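Side-chain contacts in O-methyltransferase, SAM-dependent (Legionella pneumophila subsp. pneumophila, PDB 3R3H), which probably transfers a methyl group from S-adenosylmethionine to an oxygen atom of its substrate: residues V205-L208 / M214-V217; N151-A156 / Q195-D200; M54-T59 / L76-A81; Q50-L55 / F139-A144; S127-G132 / L157-P162. All blocks are in the same frame, centred on the assembly; numbering follows the deposited sequence.

Contact 1. Residues V205-L208 / M214-V217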
# COMPACT_ATOMS: atom_id res chain seq x y z
N VAL A 205 2.28 -11.59 3.17
CA VAL A 205 2.15 -10.52 4.15
C VAL A 205 3.05 -9.31 3.89
O VAL A 205 4.13 -9.43 3.34
CB VAL A 205 2.48 -11.12 5.55
CG1 VAL A 205 2.98 -10.04 6.49
CG2 VAL A 205 1.26 -11.81 6.11
N SER A 206 2.56 -8.12 4.26
CA SER A 206 3.33 -6.89 4.14
C SER A 206 2.72 -5.89 5.10
O SER A 206 1.51 -5.73 5.14
CB SER A 206 3.35 -6.33 2.70
OG SER A 206 2.09 -6.41 2.06
N LEU A 207 3.57 -5.24 5.89
CA LEU A 207 3.12 -4.27 6.87
C LEU A 207 3.57 -2.87 6.49
O LEU A 207 4.75 -2.63 6.28
CB LEU A 207 3.66 -4.67 8.25
CG LEU A 207 3.58 -3.75 9.47
CD1 LEU A 207 2.15 -3.44 9.88
CD2 LEU A 207 4.31 -4.47 10.61
N LEU A 208 2.61 -1.94 6.41
CA LEU A 208 2.91 -0.55 6.07
C LEU A 208 2.94 0.34 7.31
O LEU A 208 2.05 0.27 8.15
CB LEU A 208 1.86 0.02 5.10
CG LEU A 208 1.67 -0.49 3.67
CD1 LEU A 208 2.97 -0.33 2.90
CD2 LEU A 208 1.21 -1.94 3.69
N MET A 214 -0.38 -0.77 9.33
CA MET A 214 -1.43 -1.50 8.62
C MET A 214 -0.86 -2.77 8.00
O MET A 214 0.10 -2.74 7.22
CB MET A 214 -2.08 -0.61 7.55
CG MET A 214 -3.30 -1.24 6.87
SD MET A 214 -4.22 -0.12 5.78
CE MET A 214 -5.38 0.65 6.99
N PHE A 215 -1.45 -3.90 8.37
CA PHE A 215 -1.01 -5.20 7.88
C PHE A 215 -1.85 -5.63 6.69
O PHE A 215 -3.07 -5.57 6.74
CB PHE A 215 -1.18 -6.24 8.99
CG PHE A 215 0.11 -6.87 9.47
CD1 PHE A 215 1.10 -7.28 8.57
CD2 PHE A 215 0.30 -7.14 10.82
CE1 PHE A 215 2.25 -7.95 9.01
CE2 PHE A 215 1.44 -7.81 11.28
CZ PHE A 215 2.42 -8.21 10.37
N LEU A 216 -1.19 -6.06 5.62
CA LEU A 216 -1.91 -6.54 4.45
C LEU A 216 -1.59 -8.03 4.31
O LEU A 216 -0.43 -8.40 4.06
CB LEU A 216 -1.46 -5.81 3.18
CG LEU A 216 -1.78 -4.32 3.11
CD1 LEU A 216 -1.29 -3.77 1.79
CD2 LEU A 216 -3.28 -4.11 3.25
N VAL A 217 -2.58 -8.89 4.49
CA VAL A 217 -2.33 -10.31 4.37
C VAL A 217 -3.20 -10.90 3.27
O VAL A 217 -4.34 -10.49 3.08
CB VAL A 217 -2.62 -11.07 5.69
CG1 VAL A 217 -2.12 -10.25 6.89
CG2 VAL A 217 -4.09 -11.37 5.81
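Val205 faces Val217 in a non-hydrogen-bonded antiparallel pair, CG2 lying beside Val217 CG1 at 3.8 Å and pointing the same way. Its other methyl, CG1, anti to the backbone N (chi1 154°), is turned diagonally across to the Phe215 ring of the partner strand, meeting CE1 obliquely. Ser206 and Leu216 form the next pair, hydrogen-bonded in both directions: Ser206 N donates to Leu216 O at 3.0 Å, and Leu216 N returns a straighter bond to Ser206 O at 2.8 Å. Leu207, on the same face as Val205, pairs with Phe215 across the strands without hydrogen bonds. Its CD1 methyl lies over one face of the ring, 4.2 Å from the centroid, a CH-pi contact, while CB packs near CE1. Leu208 closes the series with a second two-way pair, its N bonded to Met214 O at 2.8 Å and its O accepting from Met214 N at 2.9 Å. On the face shared with Ser206, Leu208 CD2 touches Leu216 CD1 at 3.6 Å. Phe215 is also packed by Ile197 of helix 185-198 and by Ser20 of the second subunit. The arrangement is the antiparallel beta hairpin of strands 203-208 and 214-219 that ends the sheet of a class I, Rossmann-like methyltransferase.

Contact 2. Residues N151-A156 / Q195-D200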
# COMPACT_ATOMS: atom_id res chain seq x y z
N ASN A 151 -9.61 -13.57 17.08
CA ASN A 151 -10.81 -14.20 16.57
C ASN A 151 -11.15 -13.61 15.22
O ASN A 151 -11.52 -14.34 14.29
CB ASN A 151 -11.94 -13.95 17.56
CG ASN A 151 -11.67 -14.58 18.89
OD1 ASN A 151 -11.72 -15.80 19.03
ND2 ASN A 151 -11.36 -13.76 19.89
N TYR A 152 -11.00 -12.29 15.11
CA TYR A 152 -11.31 -11.59 13.87
C TYR A 152 -10.39 -12.04 12.74
O TYR A 152 -10.84 -12.26 11.61
CB TYR A 152 -11.22 -10.07 14.08
CG TYR A 152 -12.27 -9.51 15.03
CD1 TYR A 152 -13.53 -10.11 15.14
CD2 TYR A 152 -11.99 -8.39 15.82
CE1 TYR A 152 -14.48 -9.62 16.04
CE2 TYR A 152 -12.93 -7.89 16.72
CZ TYR A 152 -14.17 -8.51 16.82
OH TYR A 152 -15.07 -8.05 17.74
N TYR A 153 -9.10 -12.20 13.04
CA TYR A 153 -8.12 -12.62 12.04
C TYR A 153 -8.49 -13.99 11.47
O TYR A 153 -8.53 -14.19 10.26
CB TYR A 153 -6.72 -12.69 12.67
CG TYR A 153 -5.64 -13.18 11.73
CD1 TYR A 153 -5.42 -12.55 10.50
CD2 TYR A 153 -4.80 -14.23 12.09
CE1 TYR A 153 -4.38 -12.96 9.66
CE2 TYR A 153 -3.75 -14.64 11.26
CZ TYR A 153 -3.54 -14.00 10.05
OH TYR A 153 -2.49 -14.36 9.24
N GLU A 154 -8.76 -14.92 12.37
CA GLU A 154 -9.13 -16.28 11.98
C GLU A 154 -10.39 -16.31 11.15
O GLU A 154 -10.44 -16.98 10.11
CB GLU A 154 -9.30 -17.14 13.22
CG GLU A 154 -8.00 -17.40 13.96
CD GLU A 154 -6.99 -18.13 13.08
OE1 GLU A 154 -7.38 -19.13 12.43
OE2 GLU A 154 -5.81 -17.72 13.07
N LEU A 155 -11.41 -15.60 11.62
CA LEU A 155 -12.70 -15.50 10.95
C LEU A 155 -12.51 -14.90 9.55
O LEU A 155 -13.02 -15.43 8.56
CB LEU A 155 -13.61 -14.60 11.78
CG LEU A 155 -14.95 -15.09 12.36
CD1 LEU A 155 -15.01 -16.60 12.44
CD2 LEU A 155 -15.13 -14.46 13.74
N ALA A 156 -11.78 -13.80 9.48
CA ALA A 156 -11.50 -13.11 8.22
C ALA A 156 -10.84 -14.05 7.22
O ALA A 156 -11.04 -13.93 6.01
CB ALA A 156 -10.60 -11.90 8.47
N GLN A 195 2.36 -11.78 16.52
CA GLN A 195 3.16 -12.99 16.63
C GLN A 195 2.53 -14.12 15.82
O GLN A 195 3.22 -14.87 15.13
CB GLN A 195 3.28 -13.41 18.10
CG GLN A 195 4.69 -13.73 18.53
CD GLN A 195 5.64 -12.59 18.26
OE1 GLN A 195 5.41 -11.45 18.69
NE2 GLN A 195 6.73 -12.89 17.55
N VAL A 196 1.21 -14.24 15.89
CA VAL A 196 0.51 -15.28 15.14
C VAL A 196 0.76 -15.13 13.65
O VAL A 196 0.99 -16.12 12.95
CB VAL A 196 -1.02 -15.23 15.35
CG1 VAL A 196 -1.69 -16.30 14.51
CG2 VAL A 196 -1.36 -15.41 16.82
N ILE A 197 0.72 -13.88 13.19
CA ILE A 197 0.92 -13.58 11.78
C ILE A 197 2.36 -13.83 11.36
O ILE A 197 2.63 -14.42 10.29
CB ILE A 197 0.56 -12.12 11.47
CG1 ILE A 197 -0.94 -11.92 11.67
CG2 ILE A 197 0.94 -11.77 10.03
CD1 ILE A 197 -1.40 -10.47 11.49
N LYS A 198 3.29 -13.38 12.19
CA LYS A 198 4.72 -13.56 11.93
C LYS A 198 5.01 -15.01 11.55
O LYS A 198 5.62 -15.28 10.52
CB LYS A 198 5.51 -13.20 13.19
CG LYS A 198 7.00 -13.43 13.09
CD LYS A 198 7.66 -13.14 14.42
CE LYS A 198 9.13 -13.50 14.42
NZ LYS A 198 9.72 -13.27 15.77
N ASN A 199 4.53 -15.92 12.40
CA ASN A 199 4.72 -17.37 12.26
C ASN A 199 3.67 -18.06 11.42
O ASN A 199 3.64 -19.30 11.37
CB ASN A 199 4.70 -18.00 13.65
CG ASN A 199 5.63 -17.30 14.62
OD1 ASN A 199 5.37 -17.25 15.83
ND2 ASN A 199 6.73 -16.76 14.09
N ASP A 200 2.80 -17.29 10.78
CA ASP A 200 1.74 -17.87 9.95
C ASP A 200 2.28 -18.21 8.57
O ASP A 200 2.80 -17.35 7.86
CB ASP A 200 0.58 -16.90 9.80
CG ASP A 200 -0.68 -17.59 9.31
OD1 ASP A 200 -0.60 -18.45 8.41
OD2 ASP A 200 -1.76 -17.26 9.83
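Asp200 OD2 is gripped by two groups: the Tyr153 hydroxyl, which donates a hydrogen bond from OH at 3.0 Å, and the guanidinium of Arg202, which forms a salt bridge through NH2. The tyrosine comes from above the carboxylate plane, 57° out of it, and ring and carboxylate stand almost perpendicular, 85° apart. Arg202 NH2 also bridges to Glu154 OE2, so one cation lies between two acids whose oxygens, Glu154 OE2 and Asp200 OD2, are 5.2 Å apart; it probably offsets their mutual repulsion and favours the ionised form of both. Tyr153 extends from helix 149-159 with CG anti to the backbone N (chi1 178°), which carries its ring across to the end of helix 185-198. There Ile197 CG1 lies over one ring face, 4.1 Å from the centroid and displaced toward the rim on the hydroxyl side, as its 3.7 Å approach to Tyr153 CZ indicates. The two helices lie on the same side of the Rossmann-like sheet, and the tyrosine spans the gap between them, with Val203 of strand 203-208 also against it. Val196 adds a looser apolar contact, CG1 meeting Tyr153 CE2 obliquely at 4.2 Å. Helical backbone angles end at Lys198, and Asp200 lies in the turn that follows, its N bonded to Ile197 O at 2.9 Å. The Ile197 carbonyl oxygen also accepts a hydrogen bond from Arg22 NH1 of the second subunit.

Contact 3. Residues M54-T59 / L76-A81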
# COMPACT_ATOMS: atom_id res chain seq x y z
N MET A 54 -7.95 2.22 -3.70
CA MET A 54 -7.01 1.73 -4.69
C MET A 54 -7.06 0.20 -4.56
O MET A 54 -7.23 -0.52 -5.56
CB MET A 54 -5.62 2.26 -4.37
CG MET A 54 -4.50 1.75 -5.26
SD MET A 54 -4.14 2.81 -6.62
CE MET A 54 -5.27 2.18 -7.81
N LEU A 55 -6.95 -0.28 -3.33
CA LEU A 55 -6.96 -1.71 -3.04
C LEU A 55 -8.18 -2.42 -3.59
O LEU A 55 -8.08 -3.55 -4.11
CB LEU A 55 -6.87 -1.92 -1.53
CG LEU A 55 -5.59 -1.36 -0.88
CD1 LEU A 55 -5.71 -1.41 0.63
CD2 LEU A 55 -4.38 -2.15 -1.35
N ILE A 56 -9.34 -1.78 -3.47
CA ILE A 56 -10.59 -2.34 -3.95
C ILE A 56 -10.57 -2.47 -5.48
O ILE A 56 -11.08 -3.46 -6.03
CB ILE A 56 -11.77 -1.47 -3.47
CG1 ILE A 56 -11.96 -1.73 -1.97
CG2 ILE A 56 -13.05 -1.74 -4.27
CD1 ILE A 56 -13.04 -0.96 -1.32
N ARG A 57 -9.99 -1.49 -6.15
CA ARG A 57 -9.91 -1.52 -7.61
C ARG A 57 -8.96 -2.65 -8.00
O ARG A 57 -9.27 -3.46 -8.88
CB ARG A 57 -9.39 -0.18 -8.14
CG ARG A 57 -10.20 1.04 -7.73
CD ARG A 57 -9.32 2.29 -7.81
NE ARG A 57 -9.97 3.49 -7.28
CZ ARG A 57 -9.31 4.57 -6.85
NH1 ARG A 57 -7.97 4.61 -6.88
NH2 ARG A 57 -9.98 5.63 -6.40
N LEU A 58 -7.80 -2.71 -7.34
CA LEU A 58 -6.80 -3.74 -7.61
C LEU A 58 -7.31 -5.14 -7.26
O LEU A 58 -6.87 -6.13 -7.84
CB LEU A 58 -5.51 -3.43 -6.84
CG LEU A 58 -4.51 -2.43 -7.45
CD1 LEU A 58 -5.22 -1.22 -8.03
CD2 LEU A 58 -3.53 -2.00 -6.39
N THR A 59 -8.23 -5.21 -6.31
CA THR A 59 -8.83 -6.47 -5.92
C THR A 59 -9.92 -6.84 -6.94
O THR A 59 -10.21 -8.01 -7.17
CB THR A 59 -9.49 -6.37 -4.51
OG1 THR A 59 -8.47 -6.15 -3.52
CG2 THR A 59 -10.25 -7.63 -4.17
N LEU A 76 -18.40 4.57 3.15
CA LEU A 76 -18.79 5.36 2.01
C LEU A 76 -17.68 5.32 0.96
O LEU A 76 -17.92 4.97 -0.21
CB LEU A 76 -19.02 6.80 2.45
CG LEU A 76 -19.40 7.80 1.35
CD1 LEU A 76 -20.67 7.34 0.63
CD2 LEU A 76 -19.59 9.16 1.98
N ALA A 77 -16.47 5.66 1.40
CA ALA A 77 -15.30 5.66 0.52
C ALA A 77 -15.17 4.32 -0.18
O ALA A 77 -14.88 4.28 -1.37
CB ALA A 77 -14.03 5.93 1.34
N MET A 78 -15.38 3.24 0.57
CA MET A 78 -15.29 1.89 0.02
C MET A 78 -16.30 1.64 -1.11
O MET A 78 -15.92 1.10 -2.15
CB MET A 78 -15.47 0.85 1.13
CG MET A 78 -14.15 0.41 1.78
SD MET A 78 -14.30 -0.75 3.17
CE MET A 78 -13.26 0.08 4.36
N SER A 79 -17.56 2.03 -0.92
CA SER A 79 -18.55 1.78 -1.97
C SER A 79 -18.36 2.72 -3.16
O SER A 79 -18.75 2.40 -4.28
CB SER A 79 -19.99 1.90 -1.44
OG SER A 79 -20.39 3.24 -1.27
N LEU A 80 -17.74 3.87 -2.91
CA LEU A 80 -17.48 4.82 -3.99
C LEU A 80 -16.49 4.24 -4.98
O LEU A 80 -16.49 4.59 -6.15
CB LEU A 80 -16.90 6.12 -3.43
CG LEU A 80 -17.89 7.10 -2.80
CD1 LEU A 80 -17.12 8.25 -2.17
CD2 LEU A 80 -18.84 7.64 -3.87
N ALA A 81 -15.63 3.35 -4.49
CA ALA A 81 -14.62 2.72 -5.32
C ALA A 81 -15.13 1.37 -5.81
O ALA A 81 -14.41 0.62 -6.46
CB ALA A 81 -13.34 2.55 -4.52
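Ile56 overlaps Met78 with the end of its longer branch: CD1 meets Met78 CG at 3.6 Å, the two side chains crossing at about a right angle. The isoleucine is extended at chi2 (179°), which carries CD1 out from helix 46-59 to the flank of helix 73-80, where it also comes within 3.6 Å of Met78 O. Its shorter branch serves a second neighbour, CG2 resting 3.5 Å from Ala81 O and 4.3 Å from Ala81 CB. Both helices pack on strand 63-68, and Val64 of that strand touches Ile56 and Met78 alike, so the pair fills the wedge between two helices and the sheet of the Rossmann-like fold. Ala81 lies just past the end of helix 73-80 with its CB directed at helix 46-59. Arg57 starts to one side and its end comes nearer, NE 4.5 Å from Ala81 CB, the methyl standing obliquely to the guanidinium. The edge of that guanidinium meets Met54 CE, one helical turn back. Beyond this chain, Arg57 makes a cation-pi contact with Phe204 of the second subunit. Near the end of helix 46-59, Leu55 O takes bonds from Thr59 N and from Thr59 OG1, the latter at 2.7 Å, from opposite faces of its carbonyl plane.

Contact 4. Residues Q50-L55 / F139-A144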
# COMPACT_ATOMS: atom_id res chain seq x y z
N GLN A 50 -8.41 6.42 0.87
CA GLN A 50 -8.18 6.51 -0.55
C GLN A 50 -7.25 5.38 -0.99
O GLN A 50 -7.32 4.92 -2.13
CB GLN A 50 -7.60 7.88 -0.89
CG GLN A 50 -7.27 8.03 -2.35
CD GLN A 50 -7.21 9.49 -2.79
OE1 GLN A 50 -6.58 9.82 -3.80
NE2 GLN A 50 -7.88 10.36 -2.03
N PHE A 51 -6.38 4.94 -0.08
CA PHE A 51 -5.47 3.85 -0.37
C PHE A 51 -6.28 2.58 -0.45
O PHE A 51 -6.03 1.74 -1.30
CB PHE A 51 -4.40 3.72 0.73
CG PHE A 51 -3.53 2.49 0.58
CD1 PHE A 51 -3.42 1.57 1.62
CD2 PHE A 51 -2.84 2.24 -0.60
CE1 PHE A 51 -2.64 0.41 1.48
CE2 PHE A 51 -2.05 1.08 -0.75
CZ PHE A 51 -1.95 0.17 0.30
N MET A 52 -7.25 2.44 0.46
CA MET A 52 -8.12 1.26 0.51
C MET A 52 -9.08 1.21 -0.69
O MET A 52 -9.68 0.17 -0.99
CB MET A 52 -8.92 1.24 1.82
CG MET A 52 -8.06 1.10 3.09
SD MET A 52 -9.01 0.71 4.58
CE MET A 52 -9.87 2.25 4.79
N GLN A 53 -9.22 2.35 -1.36
CA GLN A 53 -10.06 2.45 -2.55
C GLN A 53 -9.24 1.88 -3.70
O GLN A 53 -9.76 1.18 -4.57
CB GLN A 53 -10.39 3.91 -2.86
CG GLN A 53 -11.42 4.54 -1.97
CD GLN A 53 -11.84 5.88 -2.49
OE1 GLN A 53 -13.03 6.23 -2.46
NE2 GLN A 53 -10.88 6.66 -2.97
N MET A 54 -7.95 2.22 -3.70
CA MET A 54 -7.01 1.73 -4.69
C MET A 54 -7.06 0.20 -4.56
O MET A 54 -7.23 -0.52 -5.56
CB MET A 54 -5.62 2.26 -4.37
CG MET A 54 -4.50 1.75 -5.26
SD MET A 54 -4.14 2.81 -6.62
CE MET A 54 -5.27 2.18 -7.81
N LEU A 55 -6.95 -0.28 -3.33
CA LEU A 55 -6.96 -1.71 -3.04
C LEU A 55 -8.18 -2.42 -3.59
O LEU A 55 -8.08 -3.55 -4.11
CB LEU A 55 -6.87 -1.92 -1.53
CG LEU A 55 -5.59 -1.36 -0.88
CD1 LEU A 55 -5.71 -1.41 0.63
CD2 LEU A 55 -4.38 -2.15 -1.35
N PHE A 139 -12.34 -8.15 -0.15
CA PHE A 139 -11.56 -7.24 0.68
C PHE A 139 -12.21 -7.11 2.06
O PHE A 139 -13.40 -6.83 2.19
CB PHE A 139 -11.45 -5.85 0.02
CG PHE A 139 -10.71 -4.85 0.87
CD1 PHE A 139 -9.36 -5.00 1.14
CD2 PHE A 139 -11.38 -3.78 1.45
CE1 PHE A 139 -8.68 -4.11 1.98
CE2 PHE A 139 -10.72 -2.88 2.29
CZ PHE A 139 -9.36 -3.04 2.56
N ILE A 140 -11.42 -7.35 3.10
CA ILE A 140 -11.88 -7.27 4.47
C ILE A 140 -10.98 -6.29 5.21
O ILE A 140 -9.76 -6.34 5.08
CB ILE A 140 -11.84 -8.66 5.13
CG1 ILE A 140 -12.73 -9.63 4.33
CG2 ILE A 140 -12.30 -8.58 6.58
CD1 ILE A 140 -12.74 -11.04 4.85
N PHE A 141 -11.58 -5.38 5.97
CA PHE A 141 -10.84 -4.39 6.74
C PHE A 141 -11.20 -4.57 8.21
O PHE A 141 -12.38 -4.65 8.54
CB PHE A 141 -11.19 -2.98 6.26
CG PHE A 141 -10.64 -1.89 7.13
CD1 PHE A 141 -9.28 -1.83 7.44
CD2 PHE A 141 -11.49 -0.91 7.63
CE1 PHE A 141 -8.77 -0.81 8.24
CE2 PHE A 141 -10.99 0.12 8.44
CZ PHE A 141 -9.62 0.17 8.74
N ILE A 142 -10.20 -4.63 9.09
CA ILE A 142 -10.44 -4.84 10.52
C ILE A 142 -9.96 -3.70 11.43
O ILE A 142 -8.76 -3.40 11.48
CB ILE A 142 -9.80 -6.16 10.99
CG1 ILE A 142 -10.24 -7.29 10.05
CG2 ILE A 142 -10.21 -6.44 12.42
CD1 ILE A 142 -9.55 -8.63 10.30
N ASP A 143 -10.90 -3.08 12.13
CA ASP A 143 -10.58 -1.98 13.03
C ASP A 143 -11.53 -2.05 14.24
O ASP A 143 -11.85 -1.02 14.86
CB ASP A 143 -10.74 -0.63 12.30
CG ASP A 143 -10.11 0.53 13.06
OD1 ASP A 143 -9.65 0.30 14.20
OD2 ASP A 143 -10.09 1.67 12.52
N ALA A 144 -11.96 -3.27 14.57
CA ALA A 144 -12.88 -3.50 15.68
C ALA A 144 -12.13 -3.56 17.01
O ALA A 144 -10.94 -3.22 17.07
CB ALA A 144 -13.64 -4.79 15.47
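Met52 lays its sulfur over the middle of the Phe141 ring, a Met-aromatic contact with SD 3.9 Å from the centroid and 12° off the ring normal. It joins helix 46-59 to strand 137-143, a central strand of the Rossmann-like sheet, and the pairing is wholly buried and free of hydrogen bonds between the two segments. With CG anti to the carbonyl carbon (chi1 -64°) and the chain extended at chi2, SD is carried out to the ring; a bend at chi3 turns CE aside. The same sulfur also lies near the plane of Phe139, at the ring edge, 4.3 Å from CZ, so one atom meets one phenyl by its face and the other by its rim. Leu55, a turn further along the helix, adds CD1 beside Phe139 CE1 at 4.2 Å, in an oblique approach. Phe139 and Phe141 are two residues apart in the strand, and both side chains therefore project toward the helix. The helix runs roughly antiparallel to the strand, with 155° between their directions and 10.5 Å between the short axes. Further out, backbone bonds tie Phe139 and Phe141 to Leu65 on one neighbouring strand, and Ile140 to Leu165 and Ala167 on the other. Met78 of helix 73-80 packs against both Met52 and Phe141. Within helix 46-59, Leu55 CD1 also lies 3.6 Å above the plane of the Phe51 ring, toward the rim.

Contact 5. Residues S127-G132 / L157-P162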
# COMPACT_ATOMS: atom_id res chain seq x y z
N SER A 127 -22.64 -14.88 11.88
CA SER A 127 -23.89 -14.81 11.16
C SER A 127 -23.63 -14.76 9.66
O SER A 127 -24.33 -15.40 8.86
CB SER A 127 -24.67 -13.58 11.59
OG SER A 127 -25.46 -13.12 10.51
N LEU A 128 -22.63 -13.96 9.28
CA LEU A 128 -22.25 -13.81 7.88
C LEU A 128 -21.72 -15.13 7.32
O LEU A 128 -21.91 -15.43 6.15
CB LEU A 128 -21.18 -12.74 7.74
CG LEU A 128 -21.63 -11.29 7.85
CD1 LEU A 128 -20.42 -10.39 7.83
CD2 LEU A 128 -22.55 -10.96 6.69
N LEU A 129 -21.03 -15.89 8.17
CA LEU A 129 -20.50 -17.19 7.77
C LEU A 129 -21.64 -18.16 7.56
O LEU A 129 -21.74 -18.79 6.50
CB LEU A 129 -19.55 -17.75 8.83
CG LEU A 129 -18.06 -17.55 8.58
CD1 LEU A 129 -17.28 -18.28 9.66
CD2 LEU A 129 -17.69 -18.09 7.20
N ASN A 130 -22.48 -18.30 8.59
CA ASN A 130 -23.65 -19.18 8.54
C ASN A 130 -24.39 -18.90 7.24
O ASN A 130 -24.42 -19.72 6.32
CB ASN A 130 -24.61 -18.89 9.71
CG ASN A 130 -24.14 -19.47 11.05
OD1 ASN A 130 -22.93 -19.59 11.31
ND2 ASN A 130 -25.10 -19.80 11.92
N GLU A 131 -24.95 -17.70 7.18
CA GLU A 131 -25.72 -17.24 6.04
C GLU A 131 -25.08 -17.30 4.66
O GLU A 131 -25.58 -18.00 3.78
CB GLU A 131 -26.22 -15.82 6.32
CG GLU A 131 -27.05 -15.72 7.60
CD GLU A 131 -28.13 -16.80 7.69
OE1 GLU A 131 -29.02 -16.84 6.80
OE2 GLU A 131 -28.10 -17.62 8.64
N GLY A 132 -23.97 -16.58 4.47
CA GLY A 132 -23.35 -16.55 3.15
C GLY A 132 -22.19 -17.45 2.79
O GLY A 132 -21.67 -17.35 1.68
N LEU A 157 -10.02 -14.96 7.73
CA LEU A 157 -9.33 -15.93 6.88
C LEU A 157 -10.33 -16.90 6.25
O LEU A 157 -10.08 -17.43 5.17
CB LEU A 157 -8.29 -16.71 7.69
CG LEU A 157 -7.04 -15.93 8.13
CD1 LEU A 157 -6.22 -16.79 9.06
CD2 LEU A 157 -6.24 -15.50 6.93
N LYS A 158 -11.45 -17.12 6.92
CA LYS A 158 -12.47 -18.01 6.39
C LYS A 158 -13.38 -17.22 5.45
O LYS A 158 -13.82 -17.74 4.43
CB LYS A 158 -13.29 -18.61 7.54
CG LYS A 158 -12.44 -19.06 8.72
CD LYS A 158 -12.88 -20.42 9.26
CE LYS A 158 -14.02 -20.33 10.26
NZ LYS A 158 -13.59 -19.79 11.59
N LEU A 159 -13.61 -15.95 5.79
CA LEU A 159 -14.49 -15.07 5.02
C LEU A 159 -13.90 -14.47 3.75
O LEU A 159 -14.64 -13.97 2.89
CB LEU A 159 -14.99 -13.93 5.90
CG LEU A 159 -16.07 -14.24 6.94
CD1 LEU A 159 -16.41 -12.99 7.71
CD2 LEU A 159 -17.32 -14.79 6.26
N VAL A 160 -12.59 -14.51 3.61
CA VAL A 160 -11.96 -13.92 2.43
C VAL A 160 -11.86 -14.80 1.19
O VAL A 160 -11.84 -16.04 1.26
CB VAL A 160 -10.55 -13.39 2.79
CG1 VAL A 160 -9.55 -14.51 2.71
CG2 VAL A 160 -10.15 -12.24 1.88
N THR A 161 -11.80 -14.13 0.05
CA THR A 161 -11.67 -14.73 -1.26
C THR A 161 -10.20 -15.14 -1.43
O THR A 161 -9.31 -14.52 -0.84
CB THR A 161 -12.07 -13.69 -2.33
OG1 THR A 161 -13.50 -13.69 -2.44
CG2 THR A 161 -11.44 -13.99 -3.68
N PRO A 162 -9.93 -16.21 -2.21
CA PRO A 162 -8.55 -16.68 -2.43
C PRO A 162 -7.65 -15.56 -2.93
O PRO A 162 -6.50 -15.39 -2.49
CB PRO A 162 -8.74 -17.77 -3.47
CG PRO A 162 -10.07 -18.35 -3.08
CD PRO A 162 -10.90 -17.11 -2.86
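This is an apolar helix-to-helix contact, partly buried, at the C-terminal ends of helix 121-132 and helix 149-159, which lie next to each other against the sheet. Leu129 and Leu159 carry it. Leu129 CD2 meets Leu159 CD2 at 3.5 Å, and the same Leu159 methyl is 3.7 Å from Leu129 CG, so the end of one leucine nestles against the branch point of the other. Leu159 points toward helix 121-132 with CG anti to its carbonyl carbon (chi1 -74°) and the chain extended beyond. Leu129 starts across the gap rather than into it, and its branched end then bends in to close the distance between the helices. Its second methyl, CD1, takes part as well. The lysine next to Leu159, Lys158, is bent at chi2, chi3 and chi4, which brings CE against Leu129 CD1 at 3.9 Å, the two side chains crossing at about a right angle; thus the aliphatic part of the lysine borders the leucine pair on the less buried side. Leu128 also points that way without touching, and packs on Leu65 of strand 63-68, which touches Leu159 as well and so forms the floor of the contact. Glu134, in the loop after helix 121-132, touches both Leu129 and Lys158. Past Leu159 the chain leaves the helix at Val160, whose side chain turns to Ile140 and Ile166 of the sheet. Two neighbouring helices packed side by side over parallel strands are characteristic of the alternating alpha/beta architecture of the Rossmann-like methyltransferase fold.

How the contacts relate
The five contacts are spread over one Rossmann-like domain and its single mixed sheet. Contacts 3 and 4 start from the same helix, 46-59, share Met54 and Leu55 and lie 8 Å apart between centres. Contacts 2 and 5 both use helix 149-159, and their segments alternate along the chain. Contact 1, the hairpin near the C-terminus, opens after all others have closed; it touches contact 2 through Phe215 CD2 and Ile197 CD1, 3.8 Å apart, and contact 4 through Met214 CE and Phe141 CE1, 3.9 Å apart. Contacts 2 and 3 are most distant, about 24 Å between centres. Contacts 1 to 4 also reach the second subunit, so core packing and dimer interface are joined; contact 5 does not.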